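Local structure of fanconi-associated nuclease 1 homolog (Pseudomonas aeruginosa, 5Y7Q) at residues D549-N554 / V569-V574; L375-A380 / R393-E398. The protein is a bacterial homolog of Fanconi-associated nuclease 1, a DNA-bound, largely helical protein with a VRR-NUC nuclease domain near its C-terminus. All coordinates share one frame; numbering follows the deposited sequence.

Contact 1. Residues D549-N554 / V569-V574; sequences DRLQDN and VAVCYV. With nucleotides of chain D; nucleotides of chain C.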
ATOM      1  N   ASP A 549     -16.302   2.671  22.023  1.00123.12           N
ATOM      2  CA  ASP A 549     -15.912   1.739  20.972  1.00121.89           C
ATOM      3  C   ASP A 549     -17.130   0.930  20.549  1.00118.47           C
ATOM      4  O   ASP A 549     -17.854   0.400  21.399  1.00121.91           O
ATOM      5  CB  ASP A 549     -14.806   0.801  21.455  1.00125.25           C
ATOM      6  CG  ASP A 549     -13.439   1.188  20.941  1.00131.00           C
ATOM      7  OD1 ASP A 549     -13.204   2.400  20.722  1.00133.34           O
ATOM      8  OD2 ASP A 549     -12.603   0.268  20.759  1.00129.44           O
ATOM      9  N   ARG A 550     -17.356   0.836  19.242  1.00116.00           N
ATOM     10  CA  ARG A 550     -18.454   0.045  18.706  1.00111.75           C
ATOM     11  C   ARG A 550     -17.937  -0.856  17.596  1.00103.63           C
ATOM     12  O   ARG A 550     -16.810  -0.711  17.111  1.00 95.23           O
ATOM     13  CB  ARG A 550     -19.598   0.925  18.191  1.00114.01           C
ATOM     14  CG  ARG A 550     -20.359   1.643  19.285  1.00124.09           C
ATOM     15  CD  ARG A 550     -20.492   3.125  18.970  1.00134.75           C
ATOM     16  NE  ARG A 550     -21.602   3.407  18.062  1.00140.42           N
ATOM     17  CZ  ARG A 550     -21.808   4.584  17.478  1.00149.46           C
ATOM     18  NH1 ARG A 550     -20.971   5.587  17.695  1.00150.48           N
ATOM     19  NH2 ARG A 550     -22.846   4.757  16.669  1.00157.02           N
ATOM     20  N   LEU A 551     -18.791  -1.804  17.213  1.00 97.14           N
ATOM     21  CA  LEU A 551     -18.435  -2.841  16.259  1.00 86.68           C
ATOM     22  C   LEU A 551     -18.442  -2.295  14.833  1.00 98.91           C
ATOM     23  O   LEU A 551     -19.459  -1.772  14.365  1.00102.07           O
ATOM     24  CB  LEU A 551     -19.406  -4.017  16.390  1.00 74.61           C
ATOM     25  CG  LEU A 551     -19.282  -4.832  17.687  1.00 80.16           C
ATOM     26  CD1 LEU A 551     -20.360  -5.913  17.829  1.00 89.63           C
ATOM     27  CD2 LEU A 551     -17.902  -5.466  17.792  1.00 79.17           C
ATOM     28  N   GLN A 552     -17.320  -2.454  14.131  1.00 95.27           N
ATOM     29  CA  GLN A 552     -17.244  -2.051  12.737  1.00 98.50           C
ATOM     30  C   GLN A 552     -18.127  -2.974  11.889  1.00100.88           C
ATOM     31  O   GLN A 552     -18.738  -3.924  12.384  1.00102.49           O
ATOM     32  CB  GLN A 552     -15.797  -2.095  12.250  1.00103.13           C
ATOM     33  CG  GLN A 552     -14.856  -0.995  12.773  1.00116.19           C
ATOM     34  CD  GLN A 552     -13.503  -0.971  12.021  1.00125.35           C
ATOM     35  OE1 GLN A 552     -13.104   0.056  11.450  1.00131.49           O
ATOM     36  NE2 GLN A 552     -12.806  -2.110  12.014  1.00118.02           N
ATOM     37  N   ASP A 553     -18.187  -2.701  10.581  1.00 98.68           N
ATOM     38  CA  ASP A 553     -19.007  -3.518   9.692  1.00 93.38           C
ATOM     39  C   ASP A 553     -18.389  -4.893   9.471  1.00 90.22           C
ATOM     40  O   ASP A 553     -19.068  -5.924   9.612  1.00 98.00           O
ATOM     41  CB  ASP A 553     -19.195  -2.802   8.357  1.00108.69           C
ATOM     42  CG  ASP A 553     -20.069  -1.578   8.472  1.00126.89           C
ATOM     43  OD1 ASP A 553     -20.408  -0.984   7.421  1.00128.56           O
ATOM     44  OD2 ASP A 553     -20.431  -1.221   9.618  1.00137.97           O
ATOM     45  N   ASN A 554     -17.097  -4.929   9.116  1.00 84.74           N
ATOM     46  CA  ASN A 554     -16.449  -6.205   8.820  1.00 87.19           C
ATOM     47  C   ASN A 554     -16.440  -7.118  10.042  1.00 84.45           C
ATOM     48  O   ASN A 554     -16.715  -8.320   9.927  1.00 87.25           O
ATOM     49  CB  ASN A 554     -15.027  -5.980   8.280  1.00 87.38           C
ATOM     50  CG  ASN A 554     -14.148  -5.129   9.204  1.00 80.95           C
ATOM     51  OD1 ASN A 554     -14.634  -4.391  10.055  1.00 89.02           O
ATOM     52  ND2 ASN A 554     -12.847  -5.228   9.019  1.00 75.74           N
ATOM     53  N   VAL A 569     -17.159 -17.461  19.433  1.00 73.27           N
ATOM     54  CA  VAL A 569     -16.822 -16.047  19.521  1.00 57.51           C
ATOM     55  C   VAL A 569     -17.601 -15.405  20.658  1.00 71.83           C
ATOM     56  O   VAL A 569     -18.699 -15.840  21.025  1.00 77.39           O
ATOM     57  CB  VAL A 569     -17.148 -15.326  18.210  1.00 73.82           C
ATOM     58  CG1 VAL A 569     -16.209 -15.762  17.116  1.00 67.51           C
ATOM     59  CG2 VAL A 569     -18.605 -15.616  17.839  1.00 80.19           C
ATOM     60  N   ALA A 570     -17.027 -14.344  21.208  1.00 72.59           N
ATOM     61  CA  ALA A 570     -17.709 -13.518  22.195  1.00 69.33           C
ATOM     62  C   ALA A 570     -17.205 -12.090  22.052  1.00 74.09           C
ATOM     63  O   ALA A 570     -16.082 -11.865  21.588  1.00 73.84           O
ATOM     64  CB  ALA A 570     -17.467 -14.020  23.620  1.00 59.78           C
ATOM     65  N   VAL A 571     -18.043 -11.126  22.434  1.00 77.46           N
ATOM     66  CA  VAL A 571     -17.665  -9.712  22.432  1.00 80.83           C
ATOM     67  C   VAL A 571     -17.619  -9.242  23.873  1.00 79.34           C
ATOM     68  O   VAL A 571     -18.536  -9.518  24.654  1.00 85.43           O
ATOM     69  CB  VAL A 571     -18.624  -8.840  21.598  1.00 76.50           C
ATOM     70  CG1 VAL A 571     -18.204  -7.381  21.667  1.00 69.13           C
ATOM     71  CG2 VAL A 571     -18.607  -9.288  20.163  1.00 69.16           C
ATOM     72  N   CYS A 572     -16.557  -8.536  24.224  1.00 74.95           N
ATOM     73  CA  CYS A 572     -16.315  -8.122  25.597  1.00 79.27           C
ATOM     74  C   CYS A 572     -16.358  -6.602  25.706  1.00 82.97           C
ATOM     75  O   CYS A 572     -15.511  -5.909  25.135  1.00 94.63           O
ATOM     76  CB  CYS A 572     -14.974  -8.663  26.063  1.00 76.87           C
ATOM     77  SG  CYS A 572     -14.361  -7.855  27.499  1.00 84.78           S
ATOM     78  N   TYR A 573     -17.330  -6.091  26.448  1.00 78.57           N
ATOM     79  CA  TYR A 573     -17.503  -4.658  26.648  1.00 83.32           C
ATOM     80  C   TYR A 573     -16.972  -4.270  28.028  1.00 87.24           C
ATOM     81  O   TYR A 573     -17.408  -4.824  29.043  1.00 91.29           O
ATOM     82  CB  TYR A 573     -18.978  -4.282  26.514  1.00 82.78           C
ATOM     83  CG  TYR A 573     -19.567  -4.496  25.130  1.00 87.05           C
ATOM     84  CD1 TYR A 573     -19.632  -3.444  24.210  1.00 95.69           C
ATOM     85  CD2 TYR A 573     -20.078  -5.734  24.745  1.00 82.88           C
ATOM     86  CE1 TYR A 573     -20.183  -3.614  22.943  1.00 92.70           C
ATOM     87  CE2 TYR A 573     -20.635  -5.916  23.474  1.00 87.51           C
ATOM     88  CZ  TYR A 573     -20.678  -4.850  22.579  1.00 91.08           C
ATOM     89  OH  TYR A 573     -21.222  -4.999  21.323  1.00 93.16           O
ATOM     90  N   VAL A 574     -16.057  -3.301  28.070  1.00 85.56           N
ATOM     91  CA  VAL A 574     -15.338  -2.946  29.290  1.00 85.65           C
ATOM     92  C   VAL A 574     -15.767  -1.569  29.802  1.00 90.37           C
ATOM     93  O   VAL A 574     -15.899  -0.613  29.025  1.00 99.35           O
ATOM     94  CB  VAL A 574     -13.820  -3.004  29.030  1.00 75.52           C
ATOM     95  CG1 VAL A 574     -13.018  -2.453  30.211  1.00 71.06           C
ATOM     96  CG2 VAL A 574     -13.436  -4.423  28.744  1.00 65.07           C
TER
ATOM     97  P    DG D   1     -31.266   5.723  11.441  1.00182.23           P
ATOM     98  OP1  DG D   1     -31.994   6.534  10.437  1.00183.62           O
ATOM     99  OP2  DG D   1     -31.865   5.446  12.772  1.00179.14           O
ATOM    100  O5'  DG D   1     -30.847   4.316  10.792  1.00175.76           O
ATOM    101  C5'  DG D   1     -29.594   3.716  11.132  1.00170.67           C
ATOM    102  C4'  DG D   1     -28.477   4.735  11.019  1.00170.01           C
ATOM    103  O4'  DG D   1     -28.163   5.278  12.321  1.00167.29           O
ATOM    104  C3'  DG D   1     -27.141   4.205  10.475  1.00161.59           C
ATOM    105  O3'  DG D   1     -26.969   4.588   9.089  1.00153.36           O
ATOM    106  C2'  DG D   1     -26.097   4.872  11.373  1.00163.79           C
ATOM    107  C1'  DG D   1     -26.912   5.866  12.190  1.00166.35           C
ATOM    108  N9   DG D   1     -26.302   6.101  13.481  1.00170.65           N
ATOM    109  C8   DG D   1     -26.082   5.185  14.479  1.00167.69           C
ATOM    110  N7   DG D   1     -25.433   5.677  15.497  1.00169.35           N
ATOM    111  C5   DG D   1     -25.178   6.991  15.132  1.00176.73           C
ATOM    112  C6   DG D   1     -24.509   8.022  15.832  1.00181.53           C
ATOM    113  O6   DG D   1     -23.981   7.982  16.953  1.00181.12           O
ATOM    114  N1   DG D   1     -24.476   9.203  15.096  1.00185.21           N
ATOM    115  C2   DG D   1     -25.020   9.372  13.842  1.00186.47           C
ATOM    116  N2   DG D   1     -24.890  10.588  13.295  1.00191.66           N
ATOM    117  N3   DG D   1     -25.651   8.416  13.178  1.00183.10           N
ATOM    118  C4   DG D   1     -25.692   7.257  13.884  1.00177.88           C
TER
ATOM    119  P    DC C   7      -8.655  -0.389   9.944  1.00186.47           P
ATOM    120  OP1  DC C   7      -9.450  -1.607  10.242  1.00181.61           O
ATOM    121  OP2  DC C   7      -9.020   0.514   8.826  1.00181.76           O
ATOM    122  O5'  DC C   7      -8.555   0.500  11.271  1.00188.27           O
ATOM    123  C5'  DC C   7      -9.457   0.282  12.353  1.00183.87           C
ATOM    124  C4'  DC C   7      -9.512   1.503  13.258  1.00186.00           C
ATOM    125  O4'  DC C   7      -9.686   2.695  12.445  1.00187.58           O
ATOM    126  C3'  DC C   7     -10.683   1.533  14.240  1.00184.98           C
ATOM    127  O3'  DC C   7     -10.353   2.380  15.353  1.00186.47           O
ATOM    128  C2'  DC C   7     -11.757   2.181  13.376  1.00183.29           C
ATOM    129  C1'  DC C   7     -10.920   3.301  12.789  1.00187.12           C
ATOM    130  N1   DC C   7     -11.487   3.981  11.586  1.00188.91           N
ATOM    131  C2   DC C   7     -11.037   5.266  11.290  1.00189.67           C
ATOM    132  O2   DC C   7     -10.196   5.784  12.035  1.00188.34           O
ATOM    133  N3   DC C   7     -11.531   5.912  10.207  1.00191.46           N
ATOM    134  C4   DC C   7     -12.438   5.313   9.428  1.00189.84           C
ATOM    135  N4   DC C   7     -12.892   6.000   8.367  1.00188.64           N
ATOM    136  C5   DC C   7     -12.919   3.990   9.710  1.00188.27           C
ATOM    137  C6   DC C   7     -12.420   3.364  10.793  1.00187.79           C
TER
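L551 reaches across to V571 and Y573, and its two methyl groups divide the work. CD2 lies 4.3 Å from CG1 of V571, a loose apolar approach, while CD1 stands 3.7 Å from the phenol oxygen OH of Y573. The Y573 side chain crosses that of L551 at about a right angle: with CG anti to the carbonyl carbon (chi1 -65°) the ring runs back alongside its own strand to the level of V571, which brings the hydroxyl to L551. These van der Waals approaches are the close contacts between the two segments. E543 and K545 of strand 538-545 also pack on L551, and L559 of helix 553-564 packs on V571.

The contact lies inside the beta-alpha-beta unit of strand 538-545, helix 553-564 and strand 569-577, within the VRR-NUC domain. Residues 549-552 make the connection into the helix, with Q552 at its N-cap position, and K545 NZ donates a hydrogen bond to the R550 carbonyl oxygen.

Polar groups of the same connection face DNA. R550, bent at chi2 and chi3, brings NH2 to 3.0 Å from N7 of DG1 of chain D, which sits at the edge of the guanidinium near its plane. The hydrogen bond from NH2 to O6 of that guanine is weak, at 3.4 Å and 136°. Q552 places OE1 3.2 Å from C2' of DC7 of chain C, meeting the sugar. D553, the first residue of the helix, is turned to protein, with OD2 in a salt bridge to NH2 of R350.

Contact 2. Residues L375-A380 / R393-E398; sequences LDLCLA and REHLEE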
ATOM      1  N   LEU A 375     -20.029 -10.315  26.932  1.00 76.55           N
ATOM      2  CA  LEU A 375     -19.449 -10.560  28.236  1.00 79.76           C
ATOM      3  C   LEU A 375     -19.004  -9.209  28.764  1.00 89.12           C
ATOM      4  O   LEU A 375     -18.107  -8.584  28.191  1.00 82.74           O
ATOM      5  CB  LEU A 375     -18.284 -11.538  28.127  1.00 83.55           C
ATOM      6  CG  LEU A 375     -17.298 -11.593  29.290  1.00 91.69           C
ATOM      7  CD1 LEU A 375     -17.833 -12.395  30.516  1.00 86.66           C
ATOM      8  CD2 LEU A 375     -15.964 -12.128  28.777  1.00 87.89           C
ATOM      9  N   ASP A 376     -19.628  -8.758  29.849  1.00 97.87           N
ATOM     10  CA  ASP A 376     -19.317  -7.463  30.426  1.00 89.73           C
ATOM     11  C   ASP A 376     -18.205  -7.616  31.457  1.00 88.79           C
ATOM     12  O   ASP A 376     -18.167  -8.595  32.209  1.00 92.41           O
ATOM     13  CB  ASP A 376     -20.571  -6.836  31.039  1.00 95.58           C
ATOM     14  CG  ASP A 376     -21.570  -6.348  29.972  1.00104.98           C
ATOM     15  OD1 ASP A 376     -21.596  -5.131  29.666  1.00103.77           O
ATOM     16  OD2 ASP A 376     -22.331  -7.180  29.430  1.00106.84           O
ATOM     17  N   LEU A 377     -17.270  -6.671  31.442  1.00 83.11           N
ATOM     18  CA  LEU A 377     -16.140  -6.655  32.357  1.00 80.09           C
ATOM     19  C   LEU A 377     -16.024  -5.271  32.962  1.00 86.06           C
ATOM     20  O   LEU A 377     -16.076  -4.273  32.238  1.00 82.72           O
ATOM     21  CB  LEU A 377     -14.830  -6.993  31.656  1.00 86.10           C
ATOM     22  CG  LEU A 377     -14.475  -8.430  31.325  1.00 83.51           C
ATOM     23  CD1 LEU A 377     -13.069  -8.456  30.754  1.00 76.60           C
ATOM     24  CD2 LEU A 377     -14.559  -9.249  32.577  1.00 79.73           C
ATOM     25  N   CYS A 378     -15.858  -5.213  34.278  1.00 83.20           N
ATOM     26  CA  CYS A 378     -15.614  -3.971  34.993  1.00 85.84           C
ATOM     27  C   CYS A 378     -14.200  -4.076  35.558  1.00 89.89           C
ATOM     28  O   CYS A 378     -13.957  -4.841  36.498  1.00 93.06           O
ATOM     29  CB  CYS A 378     -16.676  -3.769  36.072  1.00 90.13           C
ATOM     30  SG  CYS A 378     -16.488  -2.350  37.151  1.00102.29           S
ATOM     31  N   LEU A 379     -13.266  -3.319  34.982  1.00 85.19           N
ATOM     32  CA  LEU A 379     -11.849  -3.477  35.269  1.00 85.10           C
ATOM     33  C   LEU A 379     -11.267  -2.222  35.893  1.00 91.14           C
ATOM     34  O   LEU A 379     -11.746  -1.105  35.663  1.00 95.81           O
ATOM     35  CB  LEU A 379     -11.055  -3.789  34.007  1.00 88.40           C
ATOM     36  CG  LEU A 379     -11.261  -5.153  33.385  1.00 85.32           C
ATOM     37  CD1 LEU A 379     -10.421  -5.205  32.135  1.00 78.39           C
ATOM     38  CD2 LEU A 379     -10.862  -6.234  34.380  1.00 81.03           C
ATOM     39  N   ALA A 380     -10.184  -2.422  36.646  1.00 86.41           N
ATOM     40  CA  ALA A 380      -9.502  -1.309  37.288  1.00 93.21           C
ATOM     41  C   ALA A 380      -9.060  -0.294  36.244  1.00102.78           C
ATOM     42  O   ALA A 380      -8.822  -0.630  35.084  1.00105.70           O
ATOM     43  CB  ALA A 380      -8.292  -1.811  38.077  1.00 90.46           C
ATOM     44  N   ARG A 393      -6.753  -8.916  27.881  1.00 63.88           N
ATOM     45  CA  ARG A 393      -5.853 -10.047  27.701  1.00 66.92           C
ATOM     46  C   ARG A 393      -5.209 -10.456  29.025  1.00 75.62           C
ATOM     47  O   ARG A 393      -5.090 -11.652  29.318  1.00 75.22           O
ATOM     48  CB  ARG A 393      -4.790  -9.712  26.661  1.00 64.38           C
ATOM     49  CG  ARG A 393      -4.120 -10.938  26.107  1.00 60.29           C
ATOM     50  CD  ARG A 393      -2.675 -10.663  25.865  1.00 61.91           C
ATOM     51  NE  ARG A 393      -2.006 -10.280  27.095  1.00 73.18           N
ATOM     52  CZ  ARG A 393      -1.479 -11.155  27.948  1.00 85.08           C
ATOM     53  NH1 ARG A 393      -1.554 -12.458  27.695  1.00 87.84           N
ATOM     54  NH2 ARG A 393      -0.887 -10.733  29.060  1.00 89.43           N
ATOM     55  N   GLU A 394      -4.804  -9.484  29.849  1.00 80.40           N
ATOM     56  CA  GLU A 394      -4.265  -9.822  31.167  1.00 86.40           C
ATOM     57  C   GLU A 394      -5.328 -10.472  32.034  1.00 78.44           C
ATOM     58  O   GLU A 394      -5.073 -11.479  32.705  1.00 83.71           O
ATOM     59  CB  GLU A 394      -3.723  -8.576  31.869  1.00105.71           C
ATOM     60  CG  GLU A 394      -2.340  -8.138  31.406  1.00125.72           C
ATOM     61  CD  GLU A 394      -1.221  -8.938  32.051  1.00134.14           C
ATOM     62  OE1 GLU A 394      -1.495  -9.644  33.051  1.00133.23           O
ATOM     63  OE2 GLU A 394      -0.072  -8.851  31.554  1.00135.12           O
ATOM     64  N   HIS A 395      -6.531  -9.907  32.033  1.00 72.88           N
ATOM     65  CA  HIS A 395      -7.553 -10.370  32.964  1.00 77.88           C
ATOM     66  C   HIS A 395      -7.991 -11.799  32.642  1.00 79.20           C
ATOM     67  O   HIS A 395      -8.256 -12.595  33.550  1.00 77.87           O
ATOM     68  CB  HIS A 395      -8.739  -9.401  32.943  1.00 70.79           C
ATOM     69  CG  HIS A 395      -9.916  -9.867  33.729  1.00 73.02           C
ATOM     70  ND1 HIS A 395     -10.009  -9.700  35.095  1.00 81.89           N
ATOM     71  CD2 HIS A 395     -11.051 -10.501  33.346  1.00 72.27           C
ATOM     72  CE1 HIS A 395     -11.156 -10.205  35.519  1.00 86.84           C
ATOM     73  NE2 HIS A 395     -11.805 -10.700  34.478  1.00 85.94           N
ATOM     74  N   LEU A 396      -8.053 -12.142  31.355  1.00 77.61           N
ATOM     75  CA  LEU A 396      -8.477 -13.465  30.926  1.00 69.37           C
ATOM     76  C   LEU A 396      -7.387 -14.517  31.085  1.00 69.98           C
ATOM     77  O   LEU A 396      -7.697 -15.710  31.117  1.00 67.95           O
ATOM     78  CB  LEU A 396      -8.915 -13.402  29.467  1.00 68.72           C
ATOM     79  CG  LEU A 396     -10.204 -12.650  29.162  1.00 63.46           C
ATOM     80  CD1 LEU A 396     -10.451 -12.638  27.661  1.00 54.18           C
ATOM     81  CD2 LEU A 396     -11.333 -13.321  29.895  1.00 56.53           C
ATOM     82  N   GLU A 397      -6.123 -14.109  31.168  1.00 74.33           N
ATOM     83  CA  GLU A 397      -5.026 -15.056  31.311  1.00 73.72           C
ATOM     84  C   GLU A 397      -4.943 -15.490  32.764  1.00 76.24           C
ATOM     85  O   GLU A 397      -4.722 -14.655  33.645  1.00 87.01           O
ATOM     86  CB  GLU A 397      -3.720 -14.413  30.864  1.00 74.81           C
ATOM     87  CG  GLU A 397      -2.532 -15.345  30.753  1.00 89.36           C
ATOM     88  CD  GLU A 397      -1.284 -14.624  30.231  1.00 95.74           C
ATOM     89  OE1 GLU A 397      -0.579 -13.976  31.049  1.00 97.04           O
ATOM     90  OE2 GLU A 397      -1.031 -14.691  29.000  1.00 86.66           O
ATOM     91  N   GLU A 398      -5.127 -16.791  33.009  1.00 76.89           N
ATOM     92  CA  GLU A 398      -5.049 -17.429  34.321  1.00 88.30           C
ATOM     93  C   GLU A 398      -4.119 -18.626  34.216  1.00100.52           C
ATOM     94  O   GLU A 398      -3.563 -18.880  33.138  1.00101.67           O
ATOM     95  CB  GLU A 398      -6.427 -17.888  34.797  1.00 90.22           C
ATOM     96  CG  GLU A 398      -7.366 -16.770  35.196  1.00104.26           C
ATOM     97  CD  GLU A 398      -8.828 -17.208  35.192  1.00119.97           C
ATOM     98  OE1 GLU A 398      -9.088 -18.434  35.207  1.00125.35           O
ATOM     99  OE2 GLU A 398      -9.720 -16.327  35.162  1.00121.83           O
TER
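H395, on the last turn of helix 388-396, lays its imidazole against L377 and L379 of strand 374-380, an outermost strand of the mixed five-stranded sheet that this helix packs on. The close part of the contact is confined to these three side chains. The L379 methyl CD2 sits over one face of the ring in a CH-pi contact, 4.0 Å from the centroid and 27° off the normal, displaced toward the rim on the ND1 side. L377 comes obliquely to the other end of the imidazole, where its CD2 is 3.6 Å from NE2 of H395. CG of H395 is anti to the backbone N (chi1 173°), which carries the ring out toward the strand. From the preceding turn of the same helix, V392 packs on L377 and A391 on L379.

H395 is exposed, and the neighbouring R393, E394 and E397 carry charge. There the R393 guanidinium gathers two carboxylates at its edge, E394 and E397, in a salt-bridge network, and its NH1 also bonds to the carbonyl oxygen of V403. The E394 arm is weak, whereas NH1 of R393 lies 2.6 Å from OE2 of E397, approaching from 61° above the carboxylate plane.

Overall arrangement
Contacts 1 and 2 follow one another along the chain, both segments of contact 2 preceding those of contact 1 in sequence, yet their centres are about 15 Å apart because strands 374-380 and 569-577 are parallel neighbours in one sheet. Probable backbone hydrogen bonds join them, from L375 N to V571 O (2.8 Å) and from L377 N to Y573 O (3.0 Å). Side chains continue the link, with SG of C572 3.6 Å from CD1 of L377. V571 faces helix 553-564, whereas C572 and V574 pack on helix 388-396. Contact 1 includes the connection that meets the DNA, while the nearest atom of contact 2 is about 15 Å from it.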